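Local coordinates for DNA translocase coupling protein (Clostridium perfringens, PDB 6O1W), which probably acts as an ATP-driven DNA translocase that couples plasmid DNA to the conjugation machinery, this chain being a piece that includes its FtsK/SpoIIIE-type ATPase domain, at residues I35-K38 and G39-I42; S49-I53 and E54-S58; L146-I149 and L150-L154; L191-Y194 and L195-N199; G215-N218 and K219-G223. All coordinates share one frame; numbering follows the deposited sequence.

Overall arrangement
The five local contacts fall in two parts of the chain. Contacts 1 and 2 flank the four-stranded antiparallel sheet: contact 1 is the loop joining strands 30-36 and 43-48, contact 2 the start of helix 53-58 after strand 43-48, and their centres are about 25 Å apart. Contacts 3, 4 and 5 lie in the FtsK/SpoIIIE region. Contact 3, on helix 142-155, is wholly buried and mostly apolar at its side chains; contact 4, on helix 185-209, is partly buried, with leucines inward and a salt bridge outward; contact 5, on helix 214-220, is a surface contact rich in water and charge. Contacts 1 and 4 each meet a glucose.

Contact 1 (I35-K38 and G39-I42); sequences IEDK and GTRI. With BGC (beta-D-glucopyranose), chain D.
Asp37 gathers the loop 37-42 around itself, using both its backbone and its carboxylate. Two backbone bonds close the loop: Asp37 N donates to Ile42 O at 2.9 Å, and Arg41 N to Asp37 O at 2.8 Å. With CG anti to the backbone N (chi1 -176°), the carboxylate folds over the turn, where OD1 accepts a nearly straight bond from Thr40 N (3.2 Å, 177° at the hydrogen), reached from above the carboxylate plane. Gly39 N adds a weak bond to the same oxygen. Together with the Arg41 bond, these define an Asx motif. A water links the side chains, donating to Asp37 OD2 and accepting from Thr40 OG1.

The glucose bonds to two of the same groups. Its O4 donates to Asp37 OD2 at 3.0 Å and its O6 to Ile42 O at 2.7 Å, so that carbonyl receives both the ligand and Asp37 N. Lys316 forms a salt bridge with Asp37 OD2, probably favouring the charged carboxylate, and Glu44, Lys318 and Asp319 also bond to the glucose.

Arg41 is salt-bridged to Asp91. The loop closes the beta hairpin of strands 30-36 and 43-48, and Ile42 packs against Lys86 and Met88 of strand 82-89.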
# COMPACT_ATOMS: atom_id res chain seq x y z
N ILE A 35 -18.97 -11.23 12.88
CA ILE A 35 -18.91 -10.33 11.71
C ILE A 35 -17.56 -10.52 11.01
O ILE A 35 -16.53 -10.15 11.55
CB ILE A 35 -19.16 -8.82 12.09
CG1 ILE A 35 -20.54 -8.64 12.77
CG2 ILE A 35 -19.03 -7.90 10.85
CD1 ILE A 35 -20.81 -7.24 13.40
N GLU A 36 -17.58 -11.14 9.84
CA GLU A 36 -16.41 -11.42 9.02
C GLU A 36 -16.15 -10.27 8.03
O GLU A 36 -17.09 -9.76 7.44
CB GLU A 36 -16.63 -12.75 8.27
CG GLU A 36 -16.00 -12.83 6.88
CD GLU A 36 -14.95 -13.89 6.60
OE1 GLU A 36 -15.15 -14.68 5.65
OE2 GLU A 36 -13.91 -13.91 7.30
N ASP A 37 -14.88 -9.86 7.85
CA ASP A 37 -14.55 -8.86 6.80
C ASP A 37 -14.01 -9.72 5.66
O ASP A 37 -12.98 -10.36 5.82
CB ASP A 37 -13.52 -7.81 7.25
CG ASP A 37 -13.24 -6.71 6.23
OD1 ASP A 37 -13.04 -7.04 5.03
OD2 ASP A 37 -13.20 -5.51 6.62
N LYS A 38 -14.76 -9.81 4.56
CA LYS A 38 -14.46 -10.67 3.41
C LYS A 38 -13.14 -10.35 2.68
O LYS A 38 -12.51 -11.26 2.17
CB LYS A 38 -15.64 -10.65 2.42
CG LYS A 38 -15.83 -11.92 1.60
CD LYS A 38 -16.70 -11.62 0.38
CE LYS A 38 -17.22 -12.85 -0.32
NZ LYS A 38 -18.15 -12.48 -1.43
N GLY A 39 -12.75 -9.08 2.63
CA GLY A 39 -11.51 -8.67 1.99
C GLY A 39 -10.28 -8.87 2.87
O GLY A 39 -9.29 -9.44 2.42
N THR A 40 -10.34 -8.43 4.14
CA THR A 40 -9.21 -8.54 5.07
C THR A 40 -9.12 -9.89 5.76
O THR A 40 -8.05 -10.23 6.26
CB THR A 40 -9.22 -7.43 6.12
OG1 THR A 40 -10.29 -7.65 7.04
CG2 THR A 40 -9.34 -6.03 5.50
N ARG A 41 -10.24 -10.63 5.83
CA ARG A 41 -10.38 -11.94 6.50
C ARG A 41 -10.18 -11.80 8.03
O ARG A 41 -9.78 -12.74 8.71
CB ARG A 41 -9.49 -13.03 5.86
CG ARG A 41 -9.89 -13.33 4.41
CD ARG A 41 -10.53 -14.70 4.26
NE ARG A 41 -9.81 -15.51 3.27
CZ ARG A 41 -9.40 -16.76 3.46
NH1 ARG A 41 -9.66 -17.39 4.60
NH2 ARG A 41 -8.75 -17.41 2.50
N ILE A 42 -10.51 -10.61 8.56
CA ILE A 42 -10.45 -10.33 10.00
C ILE A 42 -11.90 -10.37 10.46
O ILE A 42 -12.75 -9.72 9.84
CB ILE A 42 -9.80 -8.95 10.32
CG1 ILE A 42 -8.34 -8.87 9.82
CG2 ILE A 42 -9.88 -8.64 11.83
CD1 ILE A 42 -7.80 -7.37 9.68
C2 BGC D . -14.23 -3.29 12.26
C3 BGC D . -14.61 -3.30 10.78
C4 BGC D . -14.60 -4.72 10.22
C5 BGC D . -15.43 -5.65 11.11
C6 BGC D . -15.35 -7.10 10.71
C1 BGC D . -15.07 -4.29 13.04
O1 BGC D . -14.60 -4.33 14.34
O2 BGC D . -14.40 -2.00 12.83
O3 BGC D . -13.69 -2.50 10.04
O4 BGC D . -15.08 -4.75 8.88
O5 BGC D . -14.96 -5.58 12.46
O6 BGC D . -14.05 -7.63 10.94
O HOH W 1 -11.11 -5.36 8.55

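Contact 2 (S49-I53 and E54-S58)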
# COMPACT_ATOMS: atom_id res chain seq x y z
N SER A 49 -20.76 -13.09 28.67
CA SER A 49 -20.47 -13.98 29.82
C SER A 49 -20.14 -13.18 31.08
O SER A 49 -19.92 -11.98 31.01
CB SER A 49 -19.28 -14.89 29.49
OG SER A 49 -18.08 -14.14 29.48
N MSE A 50 -20.02 -13.86 32.20
CA MSE A 50 -19.64 -13.26 33.47
C MSE A 50 -18.14 -13.44 33.74
O MSE A 50 -17.70 -13.14 34.85
CB MSE A 50 -20.47 -13.87 34.61
CG MSE A 50 -21.90 -13.36 34.66
SE MSE A 50 -22.77 -14.02 36.27
CE MSE A 50 -21.80 -12.94 37.64
N ILE A 51 -17.36 -13.91 32.74
CA ILE A 51 -15.91 -14.13 32.91
C ILE A 51 -15.17 -12.81 32.70
O ILE A 51 -15.32 -12.18 31.64
CB ILE A 51 -15.38 -15.29 32.03
CG1 ILE A 51 -16.17 -16.59 32.27
CG2 ILE A 51 -13.88 -15.51 32.26
CD1 ILE A 51 -16.10 -17.59 31.17
N PRO A 52 -14.36 -12.36 33.70
CA PRO A 52 -13.64 -11.08 33.53
C PRO A 52 -12.66 -11.07 32.34
O PRO A 52 -12.12 -12.11 31.96
CB PRO A 52 -12.94 -10.87 34.89
CG PRO A 52 -12.99 -12.19 35.60
CD PRO A 52 -14.09 -12.99 35.01
N ILE A 53 -12.49 -9.89 31.73
CA ILE A 53 -11.62 -9.67 30.58
C ILE A 53 -10.17 -10.19 30.80
O ILE A 53 -9.58 -10.73 29.88
CB ILE A 53 -11.65 -8.17 30.13
CG1 ILE A 53 -10.97 -7.94 28.77
CG2 ILE A 53 -11.05 -7.24 31.20
CD1 ILE A 53 -11.72 -8.31 27.61
N GLU A 54 -9.63 -10.02 32.03
CA GLU A 54 -8.29 -10.46 32.41
C GLU A 54 -8.19 -11.99 32.38
O GLU A 54 -7.14 -12.51 31.99
CB GLU A 54 -7.80 -9.84 33.74
CG GLU A 54 -8.88 -9.52 34.76
CD GLU A 54 -9.65 -8.23 34.54
OE1 GLU A 54 -9.02 -7.14 34.51
OE2 GLU A 54 -10.89 -8.30 34.41
N THR A 55 -9.29 -12.70 32.69
CA THR A 55 -9.33 -14.15 32.56
C THR A 55 -9.35 -14.57 31.05
O THR A 55 -8.56 -15.42 30.66
CB THR A 55 -10.44 -14.75 33.40
OG1 THR A 55 -10.17 -14.41 34.76
CG2 THR A 55 -10.50 -16.29 33.28
N TRP A 56 -10.16 -13.88 30.20
CA TRP A 56 -10.17 -14.13 28.75
C TRP A 56 -8.74 -13.93 28.22
O TRP A 56 -8.29 -14.70 27.37
CB TRP A 56 -11.10 -13.14 27.99
CG TRP A 56 -12.57 -13.47 28.08
CD1 TRP A 56 -13.43 -13.14 29.08
CD2 TRP A 56 -13.35 -14.17 27.09
NE1 TRP A 56 -14.71 -13.55 28.76
CE2 TRP A 56 -14.69 -14.21 27.56
CE3 TRP A 56 -13.04 -14.82 25.88
CZ2 TRP A 56 -15.72 -14.83 26.85
CZ3 TRP A 56 -14.06 -15.46 25.18
CH2 TRP A 56 -15.38 -15.46 25.67
N LYS A 57 -8.04 -12.87 28.71
CA LYS A 57 -6.69 -12.56 28.23
C LYS A 57 -5.69 -13.65 28.62
O LYS A 57 -4.85 -14.02 27.80
CB LYS A 57 -6.25 -11.16 28.67
CG LYS A 57 -6.98 -10.10 27.83
CD LYS A 57 -6.57 -8.67 28.13
CE LYS A 57 -7.31 -7.73 27.22
NZ LYS A 57 -6.80 -6.34 27.30
N SER A 58 -5.85 -14.23 29.82
CA SER A 58 -5.02 -15.35 30.27
C SER A 58 -5.27 -16.60 29.40
O SER A 58 -4.38 -17.44 29.23
CB SER A 58 -5.34 -15.68 31.72
OG SER A 58 -4.73 -14.68 32.51
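Trp56 turns its indole edge back onto the loop that leads into its own helix, and this is the tight side of the contact. Ser49 OG and Ile51 O both lie at that edge, in the plane of the ring. The NE1 hydrogen is shared between them in two weak bonds, 3.5 Å from Trp56 NE1 to Ser49 OG and 3.2 Å from Trp56 NE1 to Ile51 O, the latter bent to 120°. Ser49 OG can serve this purpose because it sits between its own backbone N and carbonyl carbon (chi1 72°); there it also receives a weak bond from Ile51 N. Beside the indole, the CG2 methyls of Ile51 and Thr55 meet at 3.6 Å, their side chains crossing at about a right angle. Phe21 meets Trp56 edge-to-face, while Phe47 of strand 43-48 and Val83 and Ile85 of strand 82-89 carry the packing into the sheet.

The other side is looser and more exposed. Glu54 bends at chi2 and brings OE2 to 3.3 Å from Pro52 CB, a van der Waals approach. Lys57 runs extended, its CE 4.0 Å from Ile53 CG1, although Ile53 itself also reaches Val83 and Ile74.

Backbone bonds tie the two sides together. Pro52 O accepts the first i to i+4 bond, from Trp56 N at 3.2 Å and in the carbonyl plane, as expected of the N-cap residue; Thr55 N adds a weak bond to that oxygen, and Lys57 N reaches Ile53 O. The arrangement is a loop-to-helix junction in which the tryptophan bonded to the N-cap residue of helix 53-58 lies against the antiparallel sheet.

Contact 3 (L146-I149 and L150-L154)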
# COMPACT_ATOMS: atom_id res chain seq x y z
N LEU A 146 7.77 0.78 -2.55
CA LEU A 146 8.03 1.68 -3.68
C LEU A 146 9.35 1.36 -4.38
O LEU A 146 9.38 1.39 -5.59
CB LEU A 146 8.04 3.14 -3.18
CG LEU A 146 6.72 3.64 -2.57
CD1 LEU A 146 6.82 5.10 -2.20
CD2 LEU A 146 5.54 3.42 -3.52
N ARG A 147 10.42 1.03 -3.62
CA ARG A 147 11.74 0.67 -4.17
C ARG A 147 11.70 -0.70 -4.87
O ARG A 147 12.43 -0.90 -5.84
CB ARG A 147 12.83 0.74 -3.10
CG ARG A 147 13.10 2.17 -2.62
CD ARG A 147 14.19 2.21 -1.57
NE ARG A 147 14.28 3.53 -0.96
CZ ARG A 147 13.76 3.86 0.22
NH1 ARG A 147 13.13 2.95 0.95
NH2 ARG A 147 13.88 5.09 0.69
N CYS A 148 10.85 -1.61 -4.38
CA CYS A 148 10.59 -2.94 -4.97
C CYS A 148 9.89 -2.78 -6.33
O CYS A 148 10.25 -3.45 -7.28
CB CYS A 148 9.73 -3.77 -4.02
SG CYS A 148 9.53 -5.48 -4.54
N ILE A 149 8.89 -1.90 -6.41
CA ILE A 149 8.17 -1.57 -7.66
C ILE A 149 9.18 -0.94 -8.64
O ILE A 149 9.20 -1.32 -9.80
CB ILE A 149 6.99 -0.60 -7.37
CG1 ILE A 149 5.87 -1.33 -6.58
CG2 ILE A 149 6.45 0.02 -8.71
CD1 ILE A 149 4.90 -0.43 -5.94
N LEU A 150 10.01 0.02 -8.16
CA LEU A 150 11.02 0.71 -8.95
C LEU A 150 11.98 -0.28 -9.59
O LEU A 150 12.25 -0.17 -10.78
CB LEU A 150 11.78 1.71 -8.05
CG LEU A 150 13.02 2.42 -8.63
CD1 LEU A 150 12.63 3.27 -9.92
CD2 LEU A 150 13.68 3.30 -7.56
N TRP A 151 12.51 -1.24 -8.79
CA TRP A 151 13.43 -2.28 -9.23
C TRP A 151 12.84 -3.11 -10.38
O TRP A 151 13.49 -3.31 -11.41
CB TRP A 151 13.78 -3.18 -8.03
CG TRP A 151 14.64 -4.34 -8.43
CD1 TRP A 151 14.26 -5.65 -8.51
CD2 TRP A 151 15.98 -4.27 -8.96
NE1 TRP A 151 15.32 -6.42 -8.96
CE2 TRP A 151 16.38 -5.60 -9.25
CE3 TRP A 151 16.90 -3.22 -9.15
CZ2 TRP A 151 17.66 -5.90 -9.73
CZ3 TRP A 151 18.16 -3.52 -9.65
CH2 TRP A 151 18.53 -4.85 -9.95
N GLN A 152 11.59 -3.53 -10.24
CA GLN A 152 10.84 -4.30 -11.23
C GLN A 152 10.75 -3.55 -12.56
O GLN A 152 11.10 -4.12 -13.59
CB GLN A 152 9.45 -4.69 -10.71
CG GLN A 152 9.54 -5.70 -9.55
CD GLN A 152 8.21 -6.06 -8.95
OE1 GLN A 152 7.91 -5.79 -7.78
NE2 GLN A 152 7.39 -6.69 -9.71
N LEU A 153 10.37 -2.26 -12.50
CA LEU A 153 10.28 -1.42 -13.68
C LEU A 153 11.64 -1.11 -14.31
O LEU A 153 11.73 -1.07 -15.53
CB LEU A 153 9.49 -0.14 -13.40
CG LEU A 153 8.04 -0.41 -13.01
CD1 LEU A 153 7.36 0.86 -12.54
CD2 LEU A 153 7.29 -1.14 -14.16
N LEU A 154 12.69 -0.93 -13.49
CA LEU A 154 14.06 -0.71 -13.99
C LEU A 154 14.53 -1.97 -14.76
O LEU A 154 15.22 -1.85 -15.77
CB LEU A 154 15.04 -0.43 -12.82
CG LEU A 154 14.96 0.96 -12.18
CD1 LEU A 154 15.91 1.07 -11.04
CD2 LEU A 154 15.25 2.08 -13.20
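Ile149 and Leu153 run alongside each other in a common direction, one turn apart along the helix. Their nearest side-chain atoms are Ile149 CG2 and Leu153 CD1, 4.0 Å apart. The CG2 branch is available for this because it stands anti to the backbone N, while CG1 lies beside that N (chi1 -69°). Leu153 CG also rests 3.5 Å from Ile149 O, so the leucine touches both the methyl and the carbonyl of its partner.

Beneath these side chains runs an unbroken ladder of i to i+4 bonds. Leu150 N donates to Leu146 O and Trp151 N to Arg147 O, each at 3.0 Å; Gln152 N reaches Cys148 O at 3.3 Å. The bond from Leu153 N to Ile149 O is 3.1 Å long and lies in the carbonyl plane, whereas the other three donors are tilted from their carbonyl planes.

This is the helix that follows the P-loop (Walker A) of an FtsK/SpoIIIE-type ATPase, whose Lys142 and Ser143 stand at its start. Its leucines are set against the central sheet: Leu150 packs on Ile230 and Val232 of strand 229-233 and on Ala160 and Met162 of strand 159-163. On an adjacent side of the helix, Trp151 is positioned by a hydrogen bond from NE1 to Asp102 and by the rings of Trp100 and Phe343. Nearer the nucleotide loop, Arg147 bonds to the carbonyl of Glu170 and makes a cation-pi contact with Phe171.

Contact 4 (L191-Y194 and L195-N199); sequences LFKY and LVDEN. With BGC (beta-D-glucopyranose), chain E.
This is a contact between successive turns of one amphipathic helix, 185-209, which lies against strands 159-163 and 229-233 of the large mixed sheet. Leu195 faces that sheet, while Lys193 and Asp197 lie on the outer side. On the sheet side Leu195 CD1 fits between two residues of the preceding turn, 3.8 Å from Leu191 CG and 4.0 Å from Phe192 CD1. Tyr161, Val231 and Ile229 extend this apolar patch.

The backbone is regular: Leu195 N donates to Leu191 O at 3.0 Å, in the carbonyl plane, and Glu198 N to Tyr194 O at 2.8 Å.

Tyr194 swings along the helix because its CG is anti to the backbone N (chi1 164°). Glucose C4 lies 3.7 Å above one face of its ring, offset toward the rim. The side chain of Glu198 runs alongside the tyrosine, but its OE2 forms a salt bridge with Arg202.

On the outer side Lys193 bends forward, at chi2 and chi4, to bring NZ to the syn lone pair of Asp197 OD1 at 3.1 Å. That i to i+4 salt bridge pairs the two charges across one turn. Toward the glucose the chemistry is different: Tyr194 contributes van der Waals contacts of its ring with C4 and O3, and the sugar's polar grip comes from Tyr161 OH and Gln180.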
# COMPACT_ATOMS: atom_id res chain seq x y z
N LEU A 191 11.76 19.37 -13.00
CA LEU A 191 11.38 17.99 -13.30
C LEU A 191 9.93 17.87 -13.67
O LEU A 191 9.62 17.27 -14.69
CB LEU A 191 11.68 17.03 -12.12
CG LEU A 191 11.08 15.59 -12.26
CD1 LEU A 191 11.72 14.85 -13.44
CD2 LEU A 191 11.19 14.79 -10.94
N PHE A 192 9.03 18.42 -12.85
CA PHE A 192 7.59 18.29 -13.07
C PHE A 192 7.08 19.07 -14.29
O PHE A 192 6.11 18.64 -14.91
CB PHE A 192 6.79 18.60 -11.80
CG PHE A 192 6.84 17.42 -10.86
CD1 PHE A 192 6.11 16.26 -11.13
CD2 PHE A 192 7.65 17.44 -9.73
CE1 PHE A 192 6.16 15.17 -10.27
CE2 PHE A 192 7.73 16.33 -8.88
CZ PHE A 192 7.00 15.19 -9.16
N LYS A 193 7.73 20.19 -14.62
CA LYS A 193 7.40 20.95 -15.83
C LYS A 193 7.86 20.11 -17.06
O LYS A 193 7.12 20.00 -18.02
CB LYS A 193 8.07 22.34 -15.80
CG LYS A 193 7.91 23.17 -17.08
CD LYS A 193 6.46 23.45 -17.38
CE LYS A 193 6.33 24.55 -18.40
NZ LYS A 193 5.31 24.24 -19.43
N TYR A 194 9.01 19.45 -16.98
CA TYR A 194 9.46 18.55 -18.04
C TYR A 194 8.48 17.37 -18.25
O TYR A 194 8.15 17.04 -19.39
CB TYR A 194 10.87 18.01 -17.71
CG TYR A 194 11.22 16.80 -18.55
CD1 TYR A 194 11.50 16.92 -19.91
CD2 TYR A 194 11.19 15.52 -18.00
CE1 TYR A 194 11.78 15.80 -20.69
CE2 TYR A 194 11.49 14.39 -18.77
CZ TYR A 194 11.75 14.53 -20.12
OH TYR A 194 11.97 13.42 -20.89
N LEU A 195 8.07 16.68 -17.15
CA LEU A 195 7.18 15.52 -17.19
C LEU A 195 5.80 15.87 -17.73
O LEU A 195 5.24 15.08 -18.49
CB LEU A 195 7.05 14.89 -15.80
CG LEU A 195 8.27 14.22 -15.18
CD1 LEU A 195 8.01 13.92 -13.70
CD2 LEU A 195 8.66 12.94 -15.94
N VAL A 196 5.28 17.05 -17.38
CA VAL A 196 3.99 17.55 -17.89
C VAL A 196 4.07 17.83 -19.41
O VAL A 196 3.14 17.51 -20.15
CB VAL A 196 3.51 18.75 -17.03
CG1 VAL A 196 2.78 19.81 -17.84
CG2 VAL A 196 2.63 18.26 -15.91
N ASP A 197 5.19 18.40 -19.87
CA ASP A 197 5.45 18.64 -21.31
C ASP A 197 5.67 17.29 -22.02
O ASP A 197 5.17 17.13 -23.13
CB ASP A 197 6.71 19.52 -21.49
CG ASP A 197 6.55 20.95 -21.02
OD1 ASP A 197 5.41 21.34 -20.62
OD2 ASP A 197 7.56 21.68 -21.01
N GLU A 198 6.41 16.33 -21.40
CA GLU A 198 6.64 15.02 -22.02
C GLU A 198 5.30 14.27 -22.14
O GLU A 198 5.06 13.61 -23.15
CB GLU A 198 7.69 14.19 -21.23
CG GLU A 198 7.90 12.77 -21.77
CD GLU A 198 8.55 12.63 -23.14
OE1 GLU A 198 9.28 13.57 -23.54
OE2 GLU A 198 8.36 11.59 -23.81
N ASN A 199 4.43 14.41 -21.14
CA ASN A 199 3.10 13.83 -21.17
C ASN A 199 2.29 14.44 -22.32
O ASN A 199 1.66 13.70 -23.09
CB ASN A 199 2.37 14.06 -19.83
CG ASN A 199 1.08 13.27 -19.81
OD1 ASN A 199 1.08 12.06 -19.78
ND2 ASN A 199 -0.04 13.92 -19.88
C2 BGC E . 15.73 15.19 -19.23
C3 BGC E . 15.79 16.68 -19.52
C4 BGC E . 14.98 17.44 -18.47
C5 BGC E . 15.47 17.09 -17.07
C6 BGC E . 14.62 17.70 -15.98
C1 BGC E . 16.23 14.93 -17.81
O1 BGC E . 16.19 13.57 -17.52
O2 BGC E . 16.53 14.47 -20.17
O3 BGC E . 15.30 16.94 -20.82
O4 BGC E . 15.10 18.85 -18.66
O5 BGC E . 15.42 15.66 -16.88
O6 BGC E . 15.08 17.29 -14.69

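Contact 5 (G215-N218 and K219-G223)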
# COMPACT_ATOMS: atom_id res chain seq x y z
N GLY A 215 2.38 1.68 -26.12
CA GLY A 215 2.67 0.34 -26.62
C GLY A 215 2.20 0.17 -28.05
O GLY A 215 2.94 -0.36 -28.87
N GLU A 216 0.97 0.66 -28.37
CA GLU A 216 0.43 0.59 -29.73
C GLU A 216 1.21 1.57 -30.62
O GLU A 216 1.54 1.23 -31.76
CB GLU A 216 -1.07 0.93 -29.77
CG GLU A 216 -2.00 -0.17 -29.28
CD GLU A 216 -3.49 0.09 -29.51
OE1 GLU A 216 -3.84 1.10 -30.16
OE2 GLU A 216 -4.31 -0.73 -29.03
N TYR A 217 1.54 2.76 -30.10
CA TYR A 217 2.35 3.74 -30.83
C TYR A 217 3.72 3.17 -31.24
O TYR A 217 4.15 3.38 -32.38
CB TYR A 217 2.54 5.04 -30.03
CG TYR A 217 3.51 5.98 -30.70
CD1 TYR A 217 3.11 6.80 -31.75
CD2 TYR A 217 4.85 6.01 -30.32
CE1 TYR A 217 4.02 7.65 -32.40
CE2 TYR A 217 5.78 6.81 -30.99
CZ TYR A 217 5.36 7.63 -32.02
OH TYR A 217 6.29 8.43 -32.63
N ASN A 218 4.44 2.54 -30.27
CA ASN A 218 5.78 1.97 -30.49
C ASN A 218 5.85 0.94 -31.60
O ASN A 218 6.84 0.92 -32.33
CB ASN A 218 6.35 1.39 -29.20
CG ASN A 218 6.79 2.43 -28.20
OD1 ASN A 218 6.99 3.59 -28.50
ND2 ASN A 218 6.95 2.02 -26.96
N LYS A 219 4.81 0.12 -31.77
CA LYS A 219 4.70 -0.90 -32.82
C LYS A 219 4.56 -0.28 -34.21
O LYS A 219 4.82 -0.98 -35.19
CB LYS A 219 3.48 -1.79 -32.57
CG LYS A 219 3.66 -2.78 -31.42
CD LYS A 219 2.36 -3.51 -31.14
CE LYS A 219 2.32 -4.14 -29.76
NZ LYS A 219 3.13 -5.38 -29.68
N LYS A 220 4.11 0.99 -34.29
CA LYS A 220 3.92 1.69 -35.56
C LYS A 220 5.21 2.25 -36.15
O LYS A 220 5.28 2.47 -37.36
CB LYS A 220 2.85 2.81 -35.43
CG LYS A 220 1.43 2.28 -35.25
CD LYS A 220 0.38 3.40 -35.21
CE LYS A 220 -1.04 2.87 -35.02
NZ LYS A 220 -1.21 2.32 -33.65
N PHE A 221 6.20 2.55 -35.29
CA PHE A 221 7.48 3.15 -35.68
C PHE A 221 8.67 2.36 -35.12
O PHE A 221 8.93 2.40 -33.91
CB PHE A 221 7.55 4.59 -35.17
CG PHE A 221 6.59 5.54 -35.83
CD1 PHE A 221 5.33 5.78 -35.28
CD2 PHE A 221 6.94 6.22 -36.99
CE1 PHE A 221 4.44 6.64 -35.91
CE2 PHE A 221 6.06 7.10 -37.60
CZ PHE A 221 4.82 7.31 -37.06
N GLU A 222 9.42 1.67 -36.00
CA GLU A 222 10.57 0.87 -35.57
C GLU A 222 11.62 1.67 -34.75
O GLU A 222 11.95 1.25 -33.63
CB GLU A 222 11.23 0.12 -36.75
CG GLU A 222 12.27 -0.91 -36.31
CD GLU A 222 11.82 -1.90 -35.26
OE1 GLU A 222 10.96 -2.76 -35.58
OE2 GLU A 222 12.31 -1.83 -34.11
N GLY A 223 12.09 2.80 -35.28
CA GLY A 223 13.12 3.59 -34.63
C GLY A 223 12.68 4.59 -33.56
O GLY A 223 13.53 5.30 -33.01
O HOH W 2 -0.02 -0.41 -33.27
O HOH W 3 -3.51 0.86 -33.20
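Tyr217 and Phe221 meet where the short helix 214-220 comes to its end, a surface helix that follows helix 185-209 in the FtsK/SpoIIIE region. Their rings are oblique, planes at 33° and centroids 5.2 Å apart, with Tyr217 CE1 and Phe221 CD1 at 3.7 Å. Tyr217 CG is anti to its own N (chi1 172°), which carries the ring along the helix toward Phe221; the tyrosine also packs on Leu205 and Leu206, and its hydroxyl is bonded to Glu224.

The backbone bonds show how the helix gives out. Lys219 N reaches Gly215 O only weakly, at 3.5 Å. Lys220 N then takes an i to i+3 acceptor, Tyr217 O at 3.1 Å, from well above the carbonyl plane, and Phe221 N makes a weak bond of the same span to Asn218 O.

With the regular ladder weakened, Glu216 O is satisfied by a water that donates to it and accepts from Lys220 NZ. A second water bridges the side chains, donating to Glu216 OE1 and accepting from the same ammonium group. The two charges, Glu216 OE1 and Lys220 NZ, stay 4.5 Å apart, beyond a salt bridge, so the water probably relays part of their attraction. Partners before the helix hold both residues: Glu216 OE2 is salt-bridged to Lys212, Glu216 N donates to Asn213 OD1, and Lys220 NZ is hydrogen-bonded to Ser211 OG. Asn218 OD1 accepts from Leu226 N, tying the helix to the chain beyond it.

Lys220 bends at chi4 (70°), bringing NZ to 2.8 Å from the water oxygen that bridges to Glu216 OE1.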